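Local coordinates for protein dipeptide Epimerase (Enterococcus faecalis V583, PDB 3JVA) that belongs to the mandelate racemase/muconate lactonizing enzyme family of the enolase superfamily and holds a magnesium ion in its TIM-barrel domain, at residues B[115-120]-B[344-349]; B[131-136]-B[153-158]; B[198-203]-B[231-236]. One frame throughout, in Å; residues are numbered along the deposited sequence.

The three contacts sample different parts of an enolase-superfamily fold, a TIM-type parallel barrel of alternating strands and helices with an added N-terminal domain. Contact 1 spans 224 residues of sequence and encloses the other two, joining the region around helix 118-121 to the loop that follows strand 341-343. Contacts 2 and 3 come in series inside that span. Contact 2 pairs the first two parallel strands of the barrel sheet, 128-134 and 157-161; contact 3 packs helix 196-206 on the end of helix 223-232 further round the barrel. No two contacts touch. The centres of contacts 1 and 3 are about 41 Å apart, on opposite sides of the chain's centre.

Contact 1 (B[115-120]-B[344-349]); sequences QLPLYQ and LGEAAG. With GOL (glycerol), chain M.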
loop_
_atom_site.group_PDB
_atom_site.type_symbol
_atom_site.label_atom_id
_atom_site.label_comp_id
_atom_site.label_asym_id
_atom_site.label_seq_id
_atom_site.Cartn_x
_atom_site.Cartn_y
_atom_site.Cartn_z
ATOM N N GLN B 115 -19.714 -45.177 -16.401
ATOM C CA GLN B 115 -20.916 -45.805 -15.841
ATOM C C GLN B 115 -21.093 -45.344 -14.394
ATOM O O GLN B 115 -21.239 -46.144 -13.463
ATOM C CB GLN B 115 -20.822 -47.334 -15.935
ATOM C CG GLN B 115 -20.642 -47.826 -17.374
ATOM C CD GLN B 115 -20.878 -49.323 -17.547
ATOM O OE1 GLN B 115 -20.641 -49.879 -18.624
ATOM N NE2 GLN B 115 -21.355 -49.975 -16.497
ATOM N N LEU B 116 -21.077 -44.026 -14.230
ATOM C CA LEU B 116 -21.222 -43.389 -12.928
ATOM C C LEU B 116 -22.050 -42.121 -13.054
ATOM O O LEU B 116 -22.001 -41.438 -14.082
ATOM C CB LEU B 116 -19.850 -42.993 -12.373
ATOM C CG LEU B 116 -18.826 -44.071 -12.024
ATOM C CD1 LEU B 116 -17.476 -43.425 -11.784
ATOM C CD2 LEU B 116 -19.285 -44.826 -10.798
ATOM N N PRO B 117 -22.841 -41.802 -12.017
ATOM C CA PRO B 117 -23.647 -40.581 -12.063
ATOM C C PRO B 117 -22.606 -39.465 -12.067
ATOM O O PRO B 117 -21.540 -39.616 -11.471
ATOM C CB PRO B 117 -24.422 -40.622 -10.746
ATOM C CG PRO B 117 -24.528 -42.083 -10.454
ATOM C CD PRO B 117 -23.157 -42.595 -10.819
ATOM N N LEU B 118 -22.910 -38.349 -12.710
ATOM C CA LEU B 118 -21.947 -37.262 -12.794
ATOM C C LEU B 118 -21.401 -36.748 -11.465
ATOM O O LEU B 118 -20.208 -36.466 -11.357
ATOM C CB LEU B 118 -22.539 -36.093 -13.591
ATOM C CG LEU B 118 -21.620 -34.888 -13.829
ATOM C CD1 LEU B 118 -20.301 -35.334 -14.478
ATOM C CD2 LEU B 118 -22.344 -33.891 -14.721
ATOM N N TYR B 119 -22.251 -36.622 -10.450
ATOM C CA TYR B 119 -21.774 -36.110 -9.169
ATOM C C TYR B 119 -20.619 -36.916 -8.581
ATOM O O TYR B 119 -19.845 -36.396 -7.782
ATOM C CB TYR B 119 -22.928 -36.009 -8.159
ATOM C CG TYR B 119 -23.498 -37.328 -7.693
ATOM C CD1 TYR B 119 -22.836 -38.100 -6.742
ATOM C CD2 TYR B 119 -24.705 -37.801 -8.200
ATOM C CE1 TYR B 119 -23.365 -39.316 -6.304
ATOM C CE2 TYR B 119 -25.241 -39.014 -7.772
ATOM C CZ TYR B 119 -24.565 -39.764 -6.825
ATOM O OH TYR B 119 -25.090 -40.965 -6.398
ATOM N N GLN B 120 -20.491 -38.178 -8.981
ATOM C CA GLN B 120 -19.410 -39.016 -8.472
ATOM C C GLN B 120 -18.078 -38.630 -9.106
ATOM O O GLN B 120 -17.017 -38.874 -8.536
ATOM C CB GLN B 120 -19.706 -40.497 -8.735
ATOM C CG GLN B 120 -20.918 -41.017 -7.968
ATOM C CD GLN B 120 -20.669 -41.136 -6.473
ATOM O OE1 GLN B 120 -19.878 -40.387 -5.899
ATOM N NE2 GLN B 120 -21.359 -42.073 -5.834
ATOM N N LEU B 344 -30.470 -36.936 -7.175
ATOM C CA LEU B 344 -29.881 -37.282 -8.466
ATOM C C LEU B 344 -29.944 -38.719 -8.985
ATOM O O LEU B 344 -29.865 -38.941 -10.197
ATOM C CB LEU B 344 -28.439 -36.766 -8.488
ATOM C CG LEU B 344 -28.416 -35.258 -8.194
ATOM C CD1 LEU B 344 -26.994 -34.744 -8.137
ATOM C CD2 LEU B 344 -29.213 -34.528 -9.264
ATOM N N GLY B 345 -30.084 -39.696 -8.099
ATOM C CA GLY B 345 -30.173 -41.070 -8.563
ATOM C C GLY B 345 -28.862 -41.683 -9.021
ATOM O O GLY B 345 -27.812 -41.040 -8.977
ATOM N N GLU B 346 -28.930 -42.929 -9.479
ATOM C CA GLU B 346 -27.742 -43.649 -9.916
ATOM C C GLU B 346 -27.540 -43.794 -11.422
ATOM O O GLU B 346 -26.619 -44.487 -11.850
ATOM C CB GLU B 346 -27.715 -45.037 -9.267
ATOM C CG GLU B 346 -27.433 -45.000 -7.778
ATOM C CD GLU B 346 -26.062 -44.429 -7.468
ATOM O OE1 GLU B 346 -25.055 -45.067 -7.839
ATOM O OE2 GLU B 346 -25.993 -43.337 -6.860
ATOM N N ALA B 347 -28.389 -43.154 -12.222
ATOM C CA ALA B 347 -28.249 -43.231 -13.673
ATOM C C ALA B 347 -26.902 -42.607 -14.039
ATOM O O ALA B 347 -26.487 -41.630 -13.423
ATOM C CB ALA B 347 -29.385 -42.470 -14.352
ATOM N N ALA B 348 -26.220 -43.167 -15.033
ATOM C CA ALA B 348 -24.916 -42.639 -15.433
ATOM C C ALA B 348 -25.005 -41.240 -16.032
ATOM O O ALA B 348 -25.993 -40.884 -16.687
ATOM C CB ALA B 348 -24.247 -43.589 -16.428
ATOM N N GLY B 349 -23.962 -40.448 -15.804
ATOM C CA GLY B 349 -23.930 -39.095 -16.328
ATOM C C GLY B 349 -25.049 -38.235 -15.767
ATOM O O GLY B 349 -25.278 -38.217 -14.558
HETATM C C1 GOL M . -20.319 -46.742 -7.815
HETATM O O1 GOL M . -20.210 -47.979 -7.113
HETATM C C2 GOL M . -21.394 -45.876 -7.152
HETATM O O2 GOL M . -20.901 -45.390 -5.900
HETATM C C3 GOL M . -21.749 -44.703 -8.066
HETATM O O3 GOL M . -22.775 -43.904 -7.466
#
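Pro117 and Gly349 form a single backbone bridge, closed by two hydrogen bonds: Gly349 N gives to Leu116 O at 2.8 Å, nearly straight at 171° and from above the carbonyl plane, and Leu118 N gives to Gly349 O at 3.0 Å. The Pro117 ring packs on carbonyls of the other segment, CG 3.5 Å from Glu346 O, while its CA makes a CA-H...O contact with Ala347 O. Past this ring runs the Glu346 side chain. From CB its CG lies anti to the carbonyl carbon, and the bend at chi2 (-63°) turns CD toward Tyr119 OH and the glycerol, CD ending 3.3 Å from glycerol O3. OE2 lies 2.6 Å from Tyr119 OH, carboxylate and ring planes 67° apart. OE1, near Pro117 CG, accepts from glycerol O3 at 2.6 Å, and that O3 accepts from Gln120 NE2 at 2.8 Å. Leu344 CD1 touches Tyr119 CD2 at 3.8 Å; Gly345 O, in plane at the ring edge, is buried without a partner in the model. The glycerol also bonds Asn77 of the second subunit. Two backbone bonds hold the single bridge, whereas the carboxylate adds a polar tip that a molecule probably from the crystallisation liquor helps to hold.

Contact 2 (B[131-136]-B[153-158]); sequences TDITLG and LGFDTL
Ile133 meets the Phe155 ring because of how both side chains are set at chi1: CG1 of Ile133 is anti to the backbone N (-174°), which puts CG2 between N and the carbonyl carbon, and CG of Phe155 is anti to its carbonyl carbon (-73°). CG2 then stands over one face of the ring in a CH-pi contact, 3.9 Å from the centroid and displaced toward the rim. CB lies over the same ring at CE1, and CD1 reaches CZ and CE2, so one branched side chain spans much of the ring. Thr131 O comes to the ring edge, in its plane, 3.6 Å from CD1 of Phe155.

The backbones pair in parallel fashion, Ile133 opposite Leu158. Ile133 N donates to Thr157 O at 3.3 Å, a long bond bent to 146°, while Leu158 CA makes a CA-H...O contact with Ile133 O. The Leu158 side chain runs alongside that of Ile133 in the same direction, with CD2 of Leu158 3.8 Å from CG2 of Ile133. Asp132 CB lies 3.2 Å from Thr157 O and 3.6 Å from Thr157 CG2, but the carboxylate of Asp132 turns elsewhere, to a salt bridge with Arg187. Near the strand ends a water bridges the segments, donating to Thr131 O at 2.8 Å and accepting from Asp156 N at 3.0 Å.

Together these residues belong to the beta-alpha-beta unit of strand 128-134, helix 140-152 and strand 157-161. Gly154 closes that helix in a Schellman motif. Thr157 touches Lys185 and Arg187 of strand 185-189, and Phe155 rests on Pro340, just ahead of strand 341-343. Leu135 and Leu158 share Ala147 of helix 140-152 and Ile176 of helix 166-180 as apolar neighbours, between the strands and the outer helices.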
loop_
_atom_site.group_PDB
_atom_site.type_symbol
_atom_site.label_atom_id
_atom_site.label_comp_id
_atom_site.label_asym_id
_atom_site.label_seq_id
_atom_site.Cartn_x
_atom_site.Cartn_y
_atom_site.Cartn_z
ATOM N N THR B 131 -32.790 -26.905 -3.232
ATOM C CA THR B 131 -32.849 -25.650 -3.957
ATOM C C THR B 131 -33.927 -24.741 -3.404
ATOM O O THR B 131 -34.886 -25.200 -2.775
ATOM C CB THR B 131 -33.147 -25.855 -5.459
ATOM O OG1 THR B 131 -33.255 -24.573 -6.092
ATOM C CG2 THR B 131 -34.460 -26.615 -5.657
ATOM N N ASP B 132 -33.753 -23.442 -3.616
ATOM C CA ASP B 132 -34.762 -22.486 -3.197
ATOM C C ASP B 132 -35.682 -22.410 -4.406
ATOM O O ASP B 132 -35.540 -23.183 -5.359
ATOM C CB ASP B 132 -34.151 -21.094 -2.940
ATOM C CG ASP B 132 -33.491 -20.488 -4.185
ATOM O OD1 ASP B 132 -33.959 -20.742 -5.320
ATOM O OD2 ASP B 132 -32.510 -19.731 -4.025
ATOM N N ILE B 133 -36.631 -21.491 -4.367
ATOM C CA ILE B 133 -37.512 -21.277 -5.497
ATOM C C ILE B 133 -37.763 -19.779 -5.541
ATOM O O ILE B 133 -37.968 -19.135 -4.501
ATOM C CB ILE B 133 -38.853 -22.055 -5.383
ATOM C CG1 ILE B 133 -39.647 -21.877 -6.684
ATOM C CG2 ILE B 133 -39.665 -21.561 -4.198
ATOM C CD1 ILE B 133 -40.833 -22.816 -6.815
ATOM N N THR B 134 -37.709 -19.223 -6.744
ATOM C CA THR B 134 -37.906 -17.794 -6.941
ATOM C C THR B 134 -39.379 -17.442 -7.095
ATOM O O THR B 134 -40.108 -18.092 -7.835
ATOM C CB THR B 134 -37.136 -17.308 -8.196
ATOM O OG1 THR B 134 -35.732 -17.533 -8.013
ATOM C CG2 THR B 134 -37.378 -15.821 -8.439
ATOM N N LEU B 135 -39.819 -16.415 -6.377
ATOM C CA LEU B 135 -41.201 -15.974 -6.474
ATOM C C LEU B 135 -41.237 -14.846 -7.494
ATOM O O LEU B 135 -40.477 -13.882 -7.386
ATOM C CB LEU B 135 -41.704 -15.457 -5.121
ATOM C CG LEU B 135 -41.713 -16.430 -3.939
ATOM C CD1 LEU B 135 -42.216 -15.698 -2.703
ATOM C CD2 LEU B 135 -42.598 -17.633 -4.243
ATOM N N GLY B 136 -42.109 -14.968 -8.488
ATOM C CA GLY B 136 -42.204 -13.935 -9.501
ATOM C C GLY B 136 -42.702 -12.629 -8.916
ATOM O O GLY B 136 -43.550 -12.629 -8.024
ATOM N N LEU B 153 -45.195 -26.866 -0.200
ATOM C CA LEU B 153 -44.524 -27.805 -1.090
ATOM C C LEU B 153 -43.216 -28.302 -0.471
ATOM O O LEU B 153 -42.579 -29.223 -0.992
ATOM C CB LEU B 153 -44.254 -27.129 -2.439
ATOM C CG LEU B 153 -45.061 -27.558 -3.671
ATOM C CD1 LEU B 153 -46.491 -27.903 -3.304
ATOM C CD2 LEU B 153 -45.014 -26.440 -4.700
ATOM N N GLY B 154 -42.814 -27.690 0.642
ATOM C CA GLY B 154 -41.594 -28.114 1.314
ATOM C C GLY B 154 -40.414 -27.161 1.215
ATOM O O GLY B 154 -39.391 -27.362 1.874
ATOM N N PHE B 155 -40.538 -26.125 0.396
ATOM C CA PHE B 155 -39.442 -25.169 0.253
ATOM C C PHE B 155 -39.177 -24.433 1.564
ATOM O O PHE B 155 -40.108 -24.009 2.247
ATOM C CB PHE B 155 -39.768 -24.173 -0.860
ATOM C CG PHE B 155 -39.669 -24.766 -2.235
ATOM C CD1 PHE B 155 -38.429 -24.922 -2.848
ATOM C CD2 PHE B 155 -40.803 -25.228 -2.891
ATOM C CE1 PHE B 155 -38.320 -25.534 -4.094
ATOM C CE2 PHE B 155 -40.706 -25.845 -4.139
ATOM C CZ PHE B 155 -39.459 -25.997 -4.741
ATOM N N ASP B 156 -37.905 -24.295 1.916
ATOM C CA ASP B 156 -37.526 -23.605 3.143
ATOM C C ASP B 156 -36.776 -22.314 2.822
ATOM O O ASP B 156 -36.375 -21.577 3.724
ATOM C CB ASP B 156 -36.654 -24.518 4.014
ATOM C CG ASP B 156 -35.337 -24.888 3.348
ATOM O OD1 ASP B 156 -34.617 -25.755 3.894
ATOM O OD2 ASP B 156 -35.016 -24.313 2.286
ATOM N N THR B 157 -36.600 -22.042 1.532
ATOM C CA THR B 157 -35.896 -20.843 1.089
ATOM C C THR B 157 -36.575 -20.239 -0.135
ATOM O O THR B 157 -36.792 -20.916 -1.145
ATOM C CB THR B 157 -34.424 -21.163 0.750
ATOM O OG1 THR B 157 -33.809 -21.814 1.870
ATOM C CG2 THR B 157 -33.652 -19.884 0.431
ATOM N N LEU B 158 -36.921 -18.962 -0.032
ATOM C CA LEU B 158 -37.577 -18.250 -1.117
ATOM C C LEU B 158 -36.666 -17.131 -1.598
ATOM O O LEU B 158 -35.967 -16.500 -0.806
ATOM C CB LEU B 158 -38.901 -17.654 -0.638
ATOM C CG LEU B 158 -39.868 -18.638 0.021
ATOM C CD1 LEU B 158 -41.053 -17.870 0.603
ATOM C CD2 LEU B 158 -40.331 -19.671 -0.997
HETATM O O HOH W 1 -35.807 -24.691 -0.191
#

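Contact 3 (B[198-203]-B[231-236]); sequences DAVKAI and SQVNTT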
loop_
_atom_site.group_PDB
_atom_site.type_symbol
_atom_site.label_atom_id
_atom_site.label_comp_id
_atom_site.label_asym_id
_atom_site.label_seq_id
_atom_site.Cartn_x
_atom_site.Cartn_y
_atom_site.Cartn_z
ATOM N N ASP B 198 -26.502 4.032 -1.462
ATOM C CA ASP B 198 -27.946 3.800 -1.503
ATOM C C ASP B 198 -28.184 2.343 -1.119
ATOM O O ASP B 198 -29.151 2.020 -0.427
ATOM C CB ASP B 198 -28.504 4.037 -2.909
ATOM C CG ASP B 198 -28.814 5.495 -3.180
ATOM O OD1 ASP B 198 -28.691 6.319 -2.248
ATOM O OD2 ASP B 198 -29.190 5.811 -4.326
ATOM N N ALA B 199 -27.298 1.465 -1.589
ATOM C CA ALA B 199 -27.404 0.036 -1.307
ATOM C C ALA B 199 -27.358 -0.243 0.191
ATOM O O ALA B 199 -28.145 -1.034 0.706
ATOM C CB ALA B 199 -26.282 -0.731 -2.015
ATOM N N VAL B 200 -26.430 0.398 0.892
ATOM C CA VAL B 200 -26.319 0.195 2.332
ATOM C C VAL B 200 -27.633 0.587 3.002
ATOM O O VAL B 200 -28.127 -0.112 3.883
ATOM C CB VAL B 200 -25.164 1.036 2.922
ATOM C CG1 VAL B 200 -25.176 0.964 4.448
ATOM C CG2 VAL B 200 -23.839 0.522 2.384
ATOM N N LYS B 201 -28.199 1.702 2.557
ATOM C CA LYS B 201 -29.456 2.211 3.102
ATOM C C LYS B 201 -30.590 1.209 2.882
ATOM O O LYS B 201 -31.300 0.835 3.817
ATOM C CB LYS B 201 -29.811 3.531 2.412
ATOM C CG LYS B 201 -30.772 4.427 3.183
ATOM C CD LYS B 201 -31.298 5.572 2.305
ATOM C CE LYS B 201 -30.201 6.196 1.433
ATOM N NZ LYS B 201 -29.010 6.655 2.205
ATOM N N ALA B 202 -30.743 0.771 1.635
ATOM C CA ALA B 202 -31.803 -0.165 1.277
ATOM C C ALA B 202 -31.661 -1.504 1.991
ATOM O O ALA B 202 -32.632 -2.041 2.522
ATOM C CB ALA B 202 -31.824 -0.378 -0.238
ATOM N N ILE B 203 -30.448 -2.043 2.008
ATOM C CA ILE B 203 -30.220 -3.329 2.647
ATOM C C ILE B 203 -30.495 -3.286 4.149
ATOM O O ILE B 203 -31.108 -4.203 4.701
ATOM C CB ILE B 203 -28.785 -3.827 2.362
ATOM C CG1 ILE B 203 -28.654 -4.135 0.865
ATOM C CG2 ILE B 203 -28.486 -5.081 3.176
ATOM C CD1 ILE B 203 -27.237 -4.452 0.406
ATOM N N SER B 231 -18.678 -4.449 3.466
ATOM C CA SER B 231 -18.041 -4.003 4.697
ATOM C C SER B 231 -18.910 -3.104 5.575
ATOM O O SER B 231 -18.576 -2.871 6.733
ATOM C CB SER B 231 -16.742 -3.266 4.366
ATOM O OG SER B 231 -17.010 -2.007 3.768
ATOM N N GLN B 232 -20.019 -2.603 5.039
ATOM C CA GLN B 232 -20.872 -1.711 5.821
ATOM C C GLN B 232 -22.146 -2.322 6.391
ATOM O O GLN B 232 -22.751 -1.749 7.302
ATOM C CB GLN B 232 -21.243 -0.481 4.990
ATOM C CG GLN B 232 -20.064 0.404 4.621
ATOM C CD GLN B 232 -19.329 0.926 5.839
ATOM O OE1 GLN B 232 -19.949 1.383 6.803
ATOM N NE2 GLN B 232 -18.001 0.869 5.801
ATOM N N VAL B 233 -22.565 -3.470 5.871
ATOM C CA VAL B 233 -23.785 -4.100 6.370
ATOM C C VAL B 233 -23.520 -5.474 6.965
ATOM O O VAL B 233 -22.571 -6.159 6.574
ATOM C CB VAL B 233 -24.840 -4.250 5.251
ATOM C CG1 VAL B 233 -25.060 -2.912 4.557
ATOM C CG2 VAL B 233 -24.394 -5.306 4.246
ATOM N N ASN B 234 -24.363 -5.876 7.912
ATOM C CA ASN B 234 -24.226 -7.185 8.541
ATOM C C ASN B 234 -24.745 -8.285 7.616
ATOM O O ASN B 234 -24.311 -9.434 7.698
ATOM C CB ASN B 234 -25.007 -7.237 9.859
ATOM C CG ASN B 234 -24.383 -6.383 10.941
ATOM O OD1 ASN B 234 -23.164 -6.380 11.116
ATOM N ND2 ASN B 234 -25.216 -5.661 11.683
ATOM N N THR B 235 -25.675 -7.926 6.737
ATOM C CA THR B 235 -26.259 -8.897 5.819
ATOM C C THR B 235 -25.227 -9.480 4.863
ATOM O O THR B 235 -24.374 -8.761 4.341
ATOM C CB THR B 235 -27.399 -8.264 4.991
ATOM O OG1 THR B 235 -28.450 -7.840 5.870
ATOM C CG2 THR B 235 -27.961 -9.271 4.002
ATOM N N THR B 236 -25.312 -10.790 4.650
ATOM C CA THR B 236 -24.413 -11.495 3.737
ATOM C C THR B 236 -24.587 -10.939 2.325
ATOM O O THR B 236 -25.703 -10.869 1.813
ATOM C CB THR B 236 -24.734 -13.004 3.717
ATOM O OG1 THR B 236 -24.449 -13.568 5.005
ATOM C CG2 THR B 236 -23.915 -13.720 2.641
#
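Val200 and Ile203, one helical turn apart on helix 196-206, pack against Val233 and Thr235, which follow the end of helix 223-232. Val200 presents its two methyls to different partners: CG1, anti to the backbone N (chi1 172°), meets Val233 CG1 at 3.9 Å, and CG2 meets Gln232 CB at 3.8 Å. Ile203 works through CG2, which sits 3.8 Å from Thr235 CB and 4.2 Å from Val233 CG2. Val233 therefore lies between the two helix residues, one methyl to each, and no hydrogen bond links the segments. In the barrel this is the outer layer, where successive helices lie side by side around the parallel strands. Val229 of helix 223-232 and Val214 of strand 213-215 extend the apolar patch around Ile203, continuing it toward the sheet.

The solvent side is different, and it belongs to Gln232. This residue touches chiefly through CB; CD is turned aside at chi2 (-59°), and the amide ends away from the 198-203 helix. Other copies of the protein approach the packed residues separately: Lys197 of the third subunit is hydrogen-bonded to Thr235 O, and Asn234 of the fourth subunit packs on Val200 and Lys201.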